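Local atomic coordinates of terminal oxygenase component of carbazole 1,9a-dioxygenase (Sphingomonas, PDB entry 3GKQ), a protein that probably carries out the oxygenation step of carbazole 1,9a-dioxygenase, a Rieske non-haem iron enzyme that receives electrons through a [2Fe-2S] cluster. Residues 98-101 and 106-109; 89-94 and 100-105. All coordinates share one frame; numbering follows the deposited sequence.

Contact 1: residues 98-101 and 106-109; sequences WTYR and KLVD. With FES (Fe2/s2 (inorganic) cluster), chain H.
Thr99 and Asp109 share the shortest of three backbone hydrogen bonds, Thr99 N donating to Asp109 O over 2.8 Å. In return Val108 N donates to Thr99 O at 3.0 Å; it lies almost on the extension of that carbonyl (C=O...N 166°), yet the hydrogen bond is bent, with an N-H...O angle of 137°. Nearer the turn, Arg101 N reaches Lys106 O at 3.1 Å. Val108 and Asp109 thus both face Thr99, a classic beta bulge in the hairpin of strands 98-101 and 107-110, within the Rieske domain. The short Thr99 suits this buried place, since its hydroxyl finds Ser92 OG and Gly97 O close by, while Asp109 turns its carboxylate to the backbone N of Glu245 in the second subunit. Past the bulge, Tyr100 pairs with Leu107, and their side chains share the opposite face of the sheet from Thr99. With CG anti to the backbone N (chi1 177°), Leu107 spreads its two methyls toward two rings: CD1 sits over one face of Tyr100, displaced toward the rim, in a CH-pi contact 4.2 Å from the ring centroid, and CD2 packs against Trp98 with 3.6 Å to CE3. A branched aliphatic side chain can serve both rings at once. Trp98 also borders the cluster, its CD1 3.3 Å from FES S1, and its indole stacks on His74 and meets Phe357 of the second subunit edge-to-face.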
# COMPACT_ATOMS: atom_id res chain seq x y z
N TRP A 98 12.33 31.72 1.28
CA TRP A 98 11.23 32.63 0.99
C TRP A 98 10.59 32.84 2.36
O TRP A 98 10.33 31.88 3.09
CB TRP A 98 10.23 32.00 0.01
CG TRP A 98 10.68 32.09 -1.44
CD1 TRP A 98 11.97 32.00 -1.91
CD2 TRP A 98 9.84 32.20 -2.59
NE1 TRP A 98 11.97 32.04 -3.28
CE2 TRP A 98 10.68 32.16 -3.73
CE3 TRP A 98 8.46 32.32 -2.77
CZ2 TRP A 98 10.18 32.24 -5.03
CZ3 TRP A 98 7.96 32.40 -4.07
CH2 TRP A 98 8.82 32.36 -5.18
N THR A 99 10.36 34.10 2.71
CA THR A 99 9.83 34.45 4.03
C THR A 99 8.43 35.05 4.02
O THR A 99 8.17 36.03 3.33
CB THR A 99 10.82 35.42 4.72
OG1 THR A 99 12.11 34.79 4.77
CG2 THR A 99 10.37 35.76 6.13
N TYR A 100 7.54 34.44 4.81
CA TYR A 100 6.15 34.86 4.89
C TYR A 100 5.71 35.28 6.29
O TYR A 100 6.18 34.73 7.28
CB TYR A 100 5.22 33.71 4.44
CG TYR A 100 5.66 32.94 3.21
CD1 TYR A 100 6.60 31.92 3.30
CD2 TYR A 100 5.10 33.21 1.97
CE1 TYR A 100 6.97 31.18 2.17
CE2 TYR A 100 5.45 32.48 0.83
CZ TYR A 100 6.39 31.47 0.94
OH TYR A 100 6.72 30.75 -0.18
N ARG A 101 4.78 36.23 6.36
CA ARG A 101 4.25 36.68 7.64
C ARG A 101 3.11 35.75 8.05
O ARG A 101 2.29 35.35 7.21
CB ARG A 101 3.70 38.11 7.54
CG ARG A 101 4.75 39.22 7.46
CD ARG A 101 4.06 40.58 7.47
NE ARG A 101 3.27 40.80 8.68
CZ ARG A 101 3.75 41.28 9.82
NH1 ARG A 101 5.04 41.60 9.93
NH2 ARG A 101 2.95 41.43 10.87
N LYS A 106 1.79 36.98 3.55
CA LYS A 106 2.54 37.70 2.52
C LYS A 106 4.04 37.39 2.41
O LYS A 106 4.73 37.27 3.42
CB LYS A 106 2.37 39.21 2.71
CG LYS A 106 3.18 40.05 1.73
CD LYS A 106 3.08 41.54 2.03
CE LYS A 106 3.97 42.36 1.11
NZ LYS A 106 3.56 42.25 -0.32
N LEU A 107 4.51 37.24 1.18
CA LEU A 107 5.92 36.98 0.91
C LEU A 107 6.59 38.35 1.05
O LEU A 107 6.59 39.14 0.11
CB LEU A 107 6.11 36.45 -0.51
CG LEU A 107 7.54 36.18 -0.98
CD1 LEU A 107 8.17 35.10 -0.12
CD2 LEU A 107 7.52 35.75 -2.44
N VAL A 108 7.14 38.61 2.23
CA VAL A 108 7.77 39.90 2.53
C VAL A 108 9.27 39.98 2.26
O VAL A 108 9.83 41.07 2.15
CB VAL A 108 7.50 40.28 4.00
CG1 VAL A 108 8.18 39.28 4.93
CG2 VAL A 108 8.01 41.68 4.28
N ASP A 109 9.93 38.83 2.16
CA ASP A 109 11.37 38.81 1.92
C ASP A 109 11.80 37.46 1.35
O ASP A 109 11.07 36.48 1.44
CB ASP A 109 12.14 39.03 3.24
CG ASP A 109 12.13 40.48 3.70
OD1 ASP A 109 12.77 41.33 3.03
OD2 ASP A 109 11.49 40.78 4.73
FE1 FES H . 10.52 27.22 -0.32
FE2 FES H . 12.29 27.50 -2.42
S1 FES H . 12.01 28.94 -0.76
S2 FES H . 10.87 25.74 -1.94

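Contact 2: residues 89-94 and 100-105; sequences ATISCW and YRWDNG. With FES (Fe2/s2 (inorganic) cluster), chain H.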
# COMPACT_ATOMS: atom_id res chain seq x y z
N ALA A 89 7.40 37.76 13.55
CA ALA A 89 6.21 37.73 12.71
C ALA A 89 6.27 36.86 11.46
O ALA A 89 5.29 36.80 10.72
CB ALA A 89 5.85 39.16 12.31
N THR A 90 7.38 36.19 11.22
CA THR A 90 7.49 35.39 10.00
C THR A 90 8.08 34.00 10.13
O THR A 90 8.60 33.61 11.18
CB THR A 90 8.34 36.12 8.95
OG1 THR A 90 9.71 36.11 9.37
CG2 THR A 90 7.88 37.55 8.76
N ILE A 91 7.99 33.26 9.03
CA ILE A 91 8.56 31.93 8.92
C ILE A 91 9.29 31.96 7.59
O ILE A 91 8.79 32.53 6.62
CB ILE A 91 7.48 30.82 8.91
CG1 ILE A 91 8.16 29.46 8.69
CG2 ILE A 91 6.45 31.08 7.82
CD1 ILE A 91 7.23 28.26 8.88
N SER A 92 10.47 31.36 7.54
CA SER A 92 11.25 31.32 6.31
C SER A 92 11.37 29.87 5.85
O SER A 92 11.73 29.00 6.64
CB SER A 92 12.66 31.90 6.55
OG SER A 92 12.61 33.25 6.98
N CYS A 93 11.06 29.63 4.58
CA CYS A 93 11.16 28.28 4.04
C CYS A 93 12.59 27.80 4.19
O CYS A 93 13.55 28.54 3.90
CB CYS A 93 10.76 28.23 2.57
SG CYS A 93 10.82 26.55 1.85
N TRP A 94 12.73 26.56 4.63
CA TRP A 94 14.02 25.94 4.84
C TRP A 94 14.82 25.65 3.57
O TRP A 94 16.01 25.32 3.65
CB TRP A 94 13.83 24.63 5.60
CG TRP A 94 12.74 23.75 5.02
CD1 TRP A 94 11.41 23.78 5.33
CD2 TRP A 94 12.90 22.73 4.03
NE1 TRP A 94 10.73 22.83 4.60
CE2 TRP A 94 11.62 22.17 3.79
CE3 TRP A 94 14.00 22.23 3.31
CZ2 TRP A 94 11.41 21.13 2.86
CZ3 TRP A 94 13.79 21.19 2.39
CH2 TRP A 94 12.50 20.66 2.18
N TYR A 100 7.54 34.44 4.81
CA TYR A 100 6.15 34.86 4.89
C TYR A 100 5.71 35.28 6.29
O TYR A 100 6.18 34.73 7.28
CB TYR A 100 5.22 33.71 4.44
CG TYR A 100 5.66 32.94 3.21
CD1 TYR A 100 6.60 31.92 3.30
CD2 TYR A 100 5.10 33.21 1.97
CE1 TYR A 100 6.97 31.18 2.17
CE2 TYR A 100 5.45 32.48 0.83
CZ TYR A 100 6.39 31.47 0.94
OH TYR A 100 6.72 30.75 -0.18
N ARG A 101 4.78 36.23 6.36
CA ARG A 101 4.25 36.68 7.64
C ARG A 101 3.11 35.75 8.05
O ARG A 101 2.29 35.35 7.21
CB ARG A 101 3.70 38.11 7.54
CG ARG A 101 4.75 39.22 7.46
CD ARG A 101 4.06 40.58 7.47
NE ARG A 101 3.27 40.80 8.68
CZ ARG A 101 3.75 41.28 9.82
NH1 ARG A 101 5.04 41.60 9.93
NH2 ARG A 101 2.95 41.43 10.87
N TRP A 102 3.04 35.43 9.34
CA TRP A 102 2.00 34.56 9.85
C TRP A 102 0.61 35.19 9.77
O TRP A 102 -0.37 34.50 9.44
CB TRP A 102 2.26 34.18 11.31
CG TRP A 102 3.41 33.26 11.53
CD1 TRP A 102 4.67 33.60 11.95
CD2 TRP A 102 3.42 31.84 11.34
NE1 TRP A 102 5.45 32.47 12.04
CE2 TRP A 102 4.71 31.38 11.68
CE3 TRP A 102 2.45 30.91 10.93
CZ2 TRP A 102 5.07 30.03 11.61
CZ3 TRP A 102 2.81 29.56 10.86
CH2 TRP A 102 4.10 29.14 11.20
N ASP A 103 0.52 36.48 10.05
CA ASP A 103 -0.79 37.14 10.04
C ASP A 103 -1.47 37.30 8.69
O ASP A 103 -2.70 37.26 8.62
CB ASP A 103 -0.73 38.49 10.77
CG ASP A 103 0.23 39.49 10.14
OD1 ASP A 103 0.85 39.18 9.10
OD2 ASP A 103 0.37 40.60 10.69
N ASN A 104 -0.71 37.46 7.61
CA ASN A 104 -1.33 37.62 6.30
C ASN A 104 -0.73 36.75 5.20
O ASN A 104 -1.10 36.88 4.04
CB ASN A 104 -1.30 39.09 5.87
CG ASN A 104 0.11 39.65 5.78
OD1 ASN A 104 1.08 38.90 5.66
ND2 ASN A 104 0.23 40.97 5.82
N GLY A 105 0.20 35.87 5.57
CA GLY A 105 0.84 35.00 4.59
C GLY A 105 1.66 35.66 3.50
O GLY A 105 2.19 34.97 2.62
FE1 FES H . 10.52 27.22 -0.32
FE2 FES H . 12.29 27.50 -2.42
S1 FES H . 12.01 28.94 -0.76
S2 FES H . 10.87 25.74 -1.94
O HOH W 1 2.85 37.71 11.27
O HOH W 2 7.70 33.54 13.89
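Ile91 and Tyr100 form an antiparallel hydrogen-bonded pair, tied by Ile91 N to Tyr100 O and Tyr100 N to Ile91 O, each 2.9 Å. Thr90 and Arg101 follow as a non-hydrogen-bonded pair, and beyond them Trp102 N donates to Ala89 O at 3.0 Å as the chain leaves the strand. Ala89 O is gripped twice, for water 1 also donates to it and accepts from Asp103 N, stitching the start of the turn to Ala89. The turn then closes through Gly105, whose positive phi (63°) suits glycine. Ile91 lies across the Trp102 indole: CB approaches CZ2 to 3.7 Å, CG2 stands over a face toward the rim, and CG1, anti to the backbone N (chi1 176°), takes CD1 along the benzene ring. A large flat side chain fits this buried spot, where Leu57 of strand 54-61 and Ile68 of strand 64-69 add to the packing, and Trp102 NE1 is bonded to water 2 at 3.1 Å. Arg101 bends at chi3 (60°) and holds Asp103 side-on, NE to OD1 and NH2 to OD2, the latter a nearly straight salt bridge of 2.7 Å in the guanidinium plane. The small methyl of Ala89 can rest on a guanidinium face, CB 3.5 Å from Arg101 NH1, while NH1 reaches Glu245 of the second subunit. In place of Arg101, a methionine would probably leave both Asp103 and that glutamate without this positive partner and the turn less firmly held. At the far end Cys93 SG binds FES FE1 at 2.3 Å, alongside Cys72, so the chemistry divides: thiolate ligation at the cluster end, and at the turn a cation shared by two carboxylates that links it to the neighbouring subunit.

In the fold
Contacts 1 and 2 have centres about 5 Å apart and share strand 98-101, the middle member of a three-stranded antiparallel sheet in the order 90-92, 98-101, 107-110. Along the chain the strands follow one another as two successive hairpins, contact 2 joining the first two and contact 1 the last two, with Tyr100 and Arg101 common to both. Trp98 O and Cys93 N, 2.8 Å apart and probably hydrogen-bonded, connect them further. All four segments lie in the Rieske domain, and both contacts reach the [2Fe-2S] cluster and the second subunit. The sheet therefore joins the cluster's surroundings to a subunit interface, consistent with electron transfer between subunits in this family.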